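Local coordinates for major capsid protein (Paramecium bursaria Chlorella virus 1, PDB 5TIP) that self-assembles as trimers into the large icosahedral, glycosylated capsid of a chlorella virus, at residues P87-G101 against H170-Q183. Sequence-based numbering, arbitrary orientation.
Sequences PAEELLQDVELEIGG and HEVKLYFTLASQVQ
Strands 92-99 and 172-178 are the antiparallel central pair of a four-stranded sheet in the N-terminal jelly-roll domain, one of the two such domains of this double jelly-roll capsid protein. Paired backbone bonds join Glu-96 to Tyr-175 and Glu-98 to Lys-173. The ladder is interrupted near its start by a classic beta bulge, where Gln-93 and Asp-94 both face Thr-177 and the backbone N of each gives only a weak bond to Thr-177 O. Beside the bulge, Thr-177 OG1 donates to Asp-94 OD1 at 2.9 Å, reaching the syn side of the carboxylate, 27° out of its plane; the Asp-94 carboxyl group is swung between its own backbone N and carbonyl carbon (chi1 56°), which lays it across the threonine. Lys-54 of the flanking strand also bonds OG1.

Farther along this polar face, Tyr-175 OH donates to Glu-98 OE2 from above the carboxylate plane (3.2 Å) and itself accepts from Lys-173 NZ at 2.9 Å. The phenol hydroxyl thus bridges lysine and glutamate, whose charged atoms do not touch.

On the opposite face, turned toward strand 65-76 of the facing sheet of the jelly roll, the contacts are apolar. Leu-92 CD1 packs 3.4 Å from Phe-176 CD1, Val-95 CG2 meets CE1 of the same ring, and Leu-97 CD1 reaches Leu-174 CD2 (3.9 Å).

At one end Gly-100 CA sits over a face of the His-170 ring, a CH-pi contact 3.6 Å from its centroid. At the other, Pro-87 CB of helix 87-91 rests on Val-182 CG1, and Ala-179 N donates to Leu-91 O at 2.9 Å.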
loop_
_atom_site.group_PDB
_atom_site.type_symbol
_atom_site.label_atom_id
_atom_site.label_comp_id
_atom_site.label_asym_id
_atom_site.label_seq_id
_atom_site.Cartn_x
_atom_site.Cartn_y
_atom_site.Cartn_z
ATOM N N PRO A 87 -16.265 13.087 -12.478
ATOM C CA PRO A 87 -16.854 13.585 -13.732
ATOM C C PRO A 87 -15.977 13.340 -14.947
ATOM O O PRO A 87 -16.499 13.047 -16.030
ATOM C CB PRO A 87 -17.043 15.082 -13.453
ATOM C CG PRO A 87 -15.994 15.403 -12.451
ATOM C CD PRO A 87 -15.880 14.188 -11.578
ATOM N N ALA A 88 -14.656 13.447 -14.801
ATOM C CA ALA A 88 -13.767 13.186 -15.927
ATOM C C ALA A 88 -13.782 11.717 -16.323
ATOM O O ALA A 88 -13.613 11.391 -17.504
ATOM C CB ALA A 88 -12.345 13.622 -15.587
ATOM N N GLU A 89 -13.969 10.821 -15.353
ATOM C CA GLU A 89 -14.080 9.403 -15.667
ATOM C C GLU A 89 -15.383 9.106 -16.399
ATOM O O GLU A 89 -15.394 8.351 -17.379
ATOM C CB GLU A 89 -13.972 8.583 -14.383
ATOM C CG GLU A 89 -14.263 7.107 -14.541
ATOM C CD GLU A 89 -14.389 6.408 -13.204
ATOM O OE1 GLU A 89 -13.356 6.226 -12.526
ATOM O OE2 GLU A 89 -15.524 6.055 -12.825
ATOM N N GLU A 90 -16.491 9.696 -15.942
ATOM C CA GLU A 90 -17.767 9.491 -16.617
ATOM C C GLU A 90 -17.778 10.120 -18.003
ATOM O O GLU A 90 -18.416 9.586 -18.917
ATOM C CB GLU A 90 -18.910 10.062 -15.778
ATOM C CG GLU A 90 -20.281 9.842 -16.398
ATOM C CD GLU A 90 -21.394 10.507 -15.621
ATOM O OE1 GLU A 90 -21.095 11.258 -14.669
ATOM O OE2 GLU A 90 -22.573 10.283 -15.966
ATOM N N LEU A 91 -17.084 11.249 -18.176
ATOM C CA LEU A 91 -17.080 11.929 -19.469
ATOM C C LEU A 91 -16.546 11.018 -20.566
ATOM O O LEU A 91 -17.022 11.061 -21.706
ATOM C CB LEU A 91 -16.255 13.213 -19.382
ATOM C CG LEU A 91 -16.233 14.097 -20.631
ATOM C CD1 LEU A 91 -17.643 14.546 -20.979
ATOM C CD2 LEU A 91 -15.327 15.292 -20.416
ATOM N N LEU A 92 -15.557 10.185 -20.240
ATOM C CA LEU A 92 -15.026 9.197 -21.176
ATOM C C LEU A 92 -15.960 7.991 -21.153
ATOM O O LEU A 92 -15.708 6.977 -20.496
ATOM C CB LEU A 92 -13.599 8.822 -20.800
ATOM C CG LEU A 92 -12.709 8.316 -21.931
ATOM C CD1 LEU A 92 -12.588 9.389 -22.992
ATOM C CD2 LEU A 92 -11.339 7.924 -21.403
ATOM N N GLN A 93 -17.067 8.112 -21.892
ATOM C CA GLN A 93 -18.127 7.108 -21.816
ATOM C C GLN A 93 -17.640 5.747 -22.294
ATOM O O GLN A 93 -17.907 4.722 -21.655
ATOM C CB GLN A 93 -19.342 7.560 -22.626
ATOM C CG GLN A 93 -20.464 6.539 -22.655
ATOM C CD GLN A 93 -21.728 7.082 -23.283
ATOM O OE1 GLN A 93 -22.395 7.944 -22.712
ATOM N NE2 GLN A 93 -22.066 6.581 -24.467
ATOM N N ASP A 94 -16.933 5.712 -23.420
ATOM C CA ASP A 94 -16.315 4.475 -23.872
ATOM C C ASP A 94 -15.129 4.812 -24.760
ATOM O O ASP A 94 -15.094 5.868 -25.400
ATOM C CB ASP A 94 -17.310 3.566 -24.612
ATOM C CG ASP A 94 -17.970 4.246 -25.799
ATOM O OD1 ASP A 94 -17.293 4.448 -26.829
ATOM O OD2 ASP A 94 -19.176 4.562 -25.706
ATOM N N VAL A 95 -14.156 3.904 -24.788
ATOM C CA VAL A 95 -12.955 4.057 -25.600
ATOM C C VAL A 95 -12.641 2.711 -26.239
ATOM O O VAL A 95 -12.652 1.677 -25.566
ATOM C CB VAL A 95 -11.761 4.576 -24.771
ATOM C CG1 VAL A 95 -11.597 3.770 -23.490
ATOM C CG2 VAL A 95 -10.483 4.560 -25.597
ATOM N N GLU A 96 -12.393 2.724 -27.547
ATOM C CA GLU A 96 -12.179 1.518 -28.336
ATOM C C GLU A 96 -10.782 1.536 -28.936
ATOM O O GLU A 96 -10.368 2.542 -29.522
ATOM C CB GLU A 96 -13.228 1.408 -29.445
ATOM C CG GLU A 96 -13.095 0.178 -30.322
ATOM C CD GLU A 96 -14.089 0.182 -31.463
ATOM O OE1 GLU A 96 -14.823 1.182 -31.607
ATOM O OE2 GLU A 96 -14.134 -0.809 -32.221
ATOM N N LEU A 97 -10.060 0.429 -28.788
ATOM C CA LEU A 97 -8.731 0.268 -29.365
ATOM C C LEU A 97 -8.835 -0.540 -30.652
ATOM O O LEU A 97 -9.444 -1.615 -30.668
ATOM C CB LEU A 97 -7.786 -0.420 -28.380
ATOM C CG LEU A 97 -6.405 -0.764 -28.940
ATOM C CD1 LEU A 97 -5.617 0.505 -29.227
ATOM C CD2 LEU A 97 -5.645 -1.673 -27.990
ATOM N N GLU A 98 -8.240 -0.025 -31.727
ATOM C CA GLU A 98 -8.340 -0.629 -33.050
ATOM C C GLU A 98 -6.964 -0.710 -33.696
ATOM O O GLU A 98 -6.227 0.280 -33.715
ATOM C CB GLU A 98 -9.289 0.181 -33.941
ATOM C CG GLU A 98 -9.434 -0.353 -35.351
ATOM C CD GLU A 98 -10.266 0.561 -36.232
ATOM O OE1 GLU A 98 -11.504 0.588 -36.065
ATOM O OE2 GLU A 98 -9.678 1.259 -37.086
ATOM N N ILE A 99 -6.627 -1.885 -34.226
ATOM C CA ILE A 99 -5.386 -2.105 -34.965
ATOM C C ILE A 99 -5.744 -2.645 -36.342
ATOM O O ILE A 99 -6.332 -3.729 -36.456
ATOM C CB ILE A 99 -4.436 -3.070 -34.237
ATOM C CG1 ILE A 99 -4.002 -2.495 -32.888
ATOM C CG2 ILE A 99 -3.227 -3.381 -35.107
ATOM C CD1 ILE A 99 -3.095 -3.420 -32.101
ATOM N N GLY A 100 -5.383 -1.899 -37.382
ATOM C CA GLY A 100 -5.644 -2.341 -38.743
ATOM C C GLY A 100 -7.113 -2.532 -39.042
ATOM O O GLY A 100 -7.481 -3.451 -39.785
ATOM N N GLY A 101 -7.968 -1.690 -38.471
ATOM C CA GLY A 101 -9.393 -1.821 -38.664
ATOM C C GLY A 101 -10.064 -2.845 -37.778
ATOM O O GLY A 101 -11.294 -2.972 -37.828
ATOM N N HIS A 170 -0.512 -1.400 -40.631
ATOM C CA HIS A 170 -1.742 -1.348 -39.857
ATOM C C HIS A 170 -1.781 -0.067 -39.041
ATOM O O HIS A 170 -0.786 0.319 -38.419
ATOM C CB HIS A 170 -1.882 -2.561 -38.932
ATOM C CG HIS A 170 -2.579 -3.724 -39.566
ATOM N ND1 HIS A 170 -2.927 -4.858 -38.864
ATOM C CD2 HIS A 170 -3.001 -3.924 -40.837
ATOM C CE1 HIS A 170 -3.531 -5.707 -39.676
ATOM N NE2 HIS A 170 -3.587 -5.165 -40.879
ATOM N N GLU A 171 -2.940 0.584 -39.047
ATOM C CA GLU A 171 -3.144 1.819 -38.310
ATOM C C GLU A 171 -3.698 1.512 -36.925
ATOM O O GLU A 171 -4.591 0.674 -36.771
ATOM C CB GLU A 171 -4.105 2.738 -39.067
ATOM C CG GLU A 171 -3.551 3.278 -40.381
ATOM C CD GLU A 171 -4.602 4.001 -41.207
ATOM O OE1 GLU A 171 -5.781 4.016 -40.793
ATOM O OE2 GLU A 171 -4.250 4.555 -42.271
ATOM N N VAL A 172 -3.161 2.194 -35.918
ATOM C CA VAL A 172 -3.645 2.083 -34.548
ATOM C C VAL A 172 -4.510 3.301 -34.260
ATOM O O VAL A 172 -4.047 4.442 -34.376
ATOM C CB VAL A 172 -2.487 1.971 -33.544
ATOM C CG1 VAL A 172 -3.027 1.866 -32.128
ATOM C CG2 VAL A 172 -1.622 0.769 -33.873
ATOM N N LYS A 173 -5.765 3.066 -33.888
ATOM C CA LYS A 173 -6.716 4.145 -33.677
ATOM C C LYS A 173 -7.444 3.964 -32.352
ATOM O O LYS A 173 -7.629 2.844 -31.871
ATOM C CB LYS A 173 -7.732 4.226 -34.826
ATOM C CG LYS A 173 -7.111 4.584 -36.166
ATOM C CD LYS A 173 -8.174 4.847 -37.218
ATOM C CE LYS A 173 -8.993 6.075 -36.864
ATOM N NZ LYS A 173 -10.090 6.312 -37.842
ATOM N N LEU A 174 -7.859 5.090 -31.776
ATOM C CA LEU A 174 -8.682 5.125 -30.574
ATOM C C LEU A 174 -9.968 5.869 -30.892
ATOM O O LEU A 174 -9.928 6.957 -31.473
ATOM C CB LEU A 174 -7.952 5.810 -29.417
ATOM C CG LEU A 174 -6.736 5.101 -28.827
ATOM C CD1 LEU A 174 -5.976 6.047 -27.918
ATOM C CD2 LEU A 174 -7.169 3.858 -28.069
ATOM N N TYR A 175 -11.102 5.284 -30.519
ATOM C CA TYR A 175 -12.412 5.875 -30.768
ATOM C C TYR A 175 -13.042 6.238 -29.430
ATOM O O TYR A 175 -13.369 5.354 -28.632
ATOM C CB TYR A 175 -13.300 4.910 -31.553
ATOM C CG TYR A 175 -12.798 4.653 -32.953
ATOM C CD1 TYR A 175 -13.146 5.491 -34.005
ATOM C CD2 TYR A 175 -11.962 3.579 -33.222
ATOM C CE1 TYR A 175 -12.680 5.260 -35.286
ATOM C CE2 TYR A 175 -11.492 3.340 -34.496
ATOM C CZ TYR A 175 -11.852 4.182 -35.525
ATOM O OH TYR A 175 -11.384 3.942 -36.796
ATOM N N PHE A 176 -13.209 7.532 -29.188
ATOM C CA PHE A 176 -13.778 8.020 -27.942
ATOM C C PHE A 176 -15.240 8.400 -28.134
ATOM O O PHE A 176 -15.646 8.873 -29.198
ATOM C CB PHE A 176 -12.993 9.223 -27.417
ATOM C CG PHE A 176 -11.540 8.937 -27.171
ATOM C CD1 PHE A 176 -11.115 8.431 -25.955
ATOM C CD2 PHE A 176 -10.597 9.181 -28.155
ATOM C CE1 PHE A 176 -9.780 8.170 -25.723
ATOM C CE2 PHE A 176 -9.258 8.922 -27.929
ATOM C CZ PHE A 176 -8.850 8.416 -26.711
ATOM N N THR A 177 -16.028 8.196 -27.082
ATOM C CA THR A 177 -17.410 8.653 -27.022
ATOM C C THR A 177 -17.583 9.430 -25.730
ATOM O O THR A 177 -17.338 8.893 -24.646
ATOM C CB THR A 177 -18.393 7.479 -27.076
ATOM O OG1 THR A 177 -18.226 6.764 -28.306
ATOM C CG2 THR A 177 -19.827 7.976 -26.972
ATOM N N LEU A 178 -17.989 10.692 -25.842
ATOM C CA LEU A 178 -18.138 11.547 -24.675
ATOM C C LEU A 178 -19.550 11.452 -24.121
ATOM O O LEU A 178 -20.524 11.363 -24.874
ATOM C CB LEU A 178 -17.813 13.001 -25.015
ATOM C CG LEU A 178 -16.393 13.288 -25.490
ATOM C CD1 LEU A 178 -16.168 14.787 -25.522
ATOM C CD2 LEU A 178 -15.378 12.598 -24.592
ATOM N N ALA A 179 -19.651 11.466 -22.795
ATOM C CA ALA A 179 -20.954 11.416 -22.151
ATOM C C ALA A 179 -21.752 12.671 -22.477
ATOM O O ALA A 179 -21.195 13.739 -22.746
ATOM C CB ALA A 179 -20.796 11.268 -20.638
ATOM N N SER A 180 -23.077 12.533 -22.454
ATOM C CA SER A 180 -23.940 13.665 -22.768
ATOM C C SER A 180 -24.164 14.543 -21.544
ATOM O O SER A 180 -24.043 15.771 -21.620
ATOM C CB SER A 180 -25.273 13.165 -23.322
ATOM O OG SER A 180 -25.071 12.368 -24.476
ATOM N N GLN A 181 -24.481 13.930 -20.407
ATOM C CA GLN A 181 -24.820 14.655 -19.192
ATOM C C GLN A 181 -23.908 14.189 -18.067
ATOM O O GLN A 181 -23.837 12.989 -17.782
ATOM C CB GLN A 181 -26.288 14.430 -18.816
ATOM C CG GLN A 181 -27.252 14.652 -19.971
ATOM C CD GLN A 181 -28.703 14.512 -19.559
ATOM O OE1 GLN A 181 -29.005 14.116 -18.434
ATOM N NE2 GLN A 181 -29.611 14.851 -20.468
ATOM N N VAL A 182 -23.219 15.134 -17.431
ATOM C CA VAL A 182 -22.282 14.845 -16.349
ATOM C C VAL A 182 -22.708 15.651 -15.129
ATOM O O VAL A 182 -22.734 16.889 -15.173
ATOM C CB VAL A 182 -20.830 15.158 -16.741
ATOM C CG1 VAL A 182 -19.902 14.838 -15.588
ATOM C CG2 VAL A 182 -20.434 14.368 -17.980
ATOM N N GLN A 183 -23.029 14.945 -14.042
ATOM C CA GLN A 183 -23.545 15.575 -12.833
ATOM C C GLN A 183 -22.540 16.561 -12.255
ATOM O O GLN A 183 -21.345 16.272 -12.150
ATOM C CB GLN A 183 -23.906 14.510 -11.795
ATOM C CG GLN A 183 -24.109 15.061 -10.395
ATOM C CD GLN A 183 -25.260 16.045 -10.317
ATOM O OE1 GLN A 183 -26.276 15.889 -10.994
ATOM N NE2 GLN A 183 -25.104 17.069 -9.487
HETATM O O HOH W 1 -23.292 12.340 -14.169
HETATM O O HOH W 2 -24.812 11.330 -16.231
HETATM O O HOH W 3 -24.483 10.013 -22.293
HETATM O O HOH W 4 -23.161 10.059 -25.388
HETATM O O HOH W 5 -7.237 0.967 -37.710
#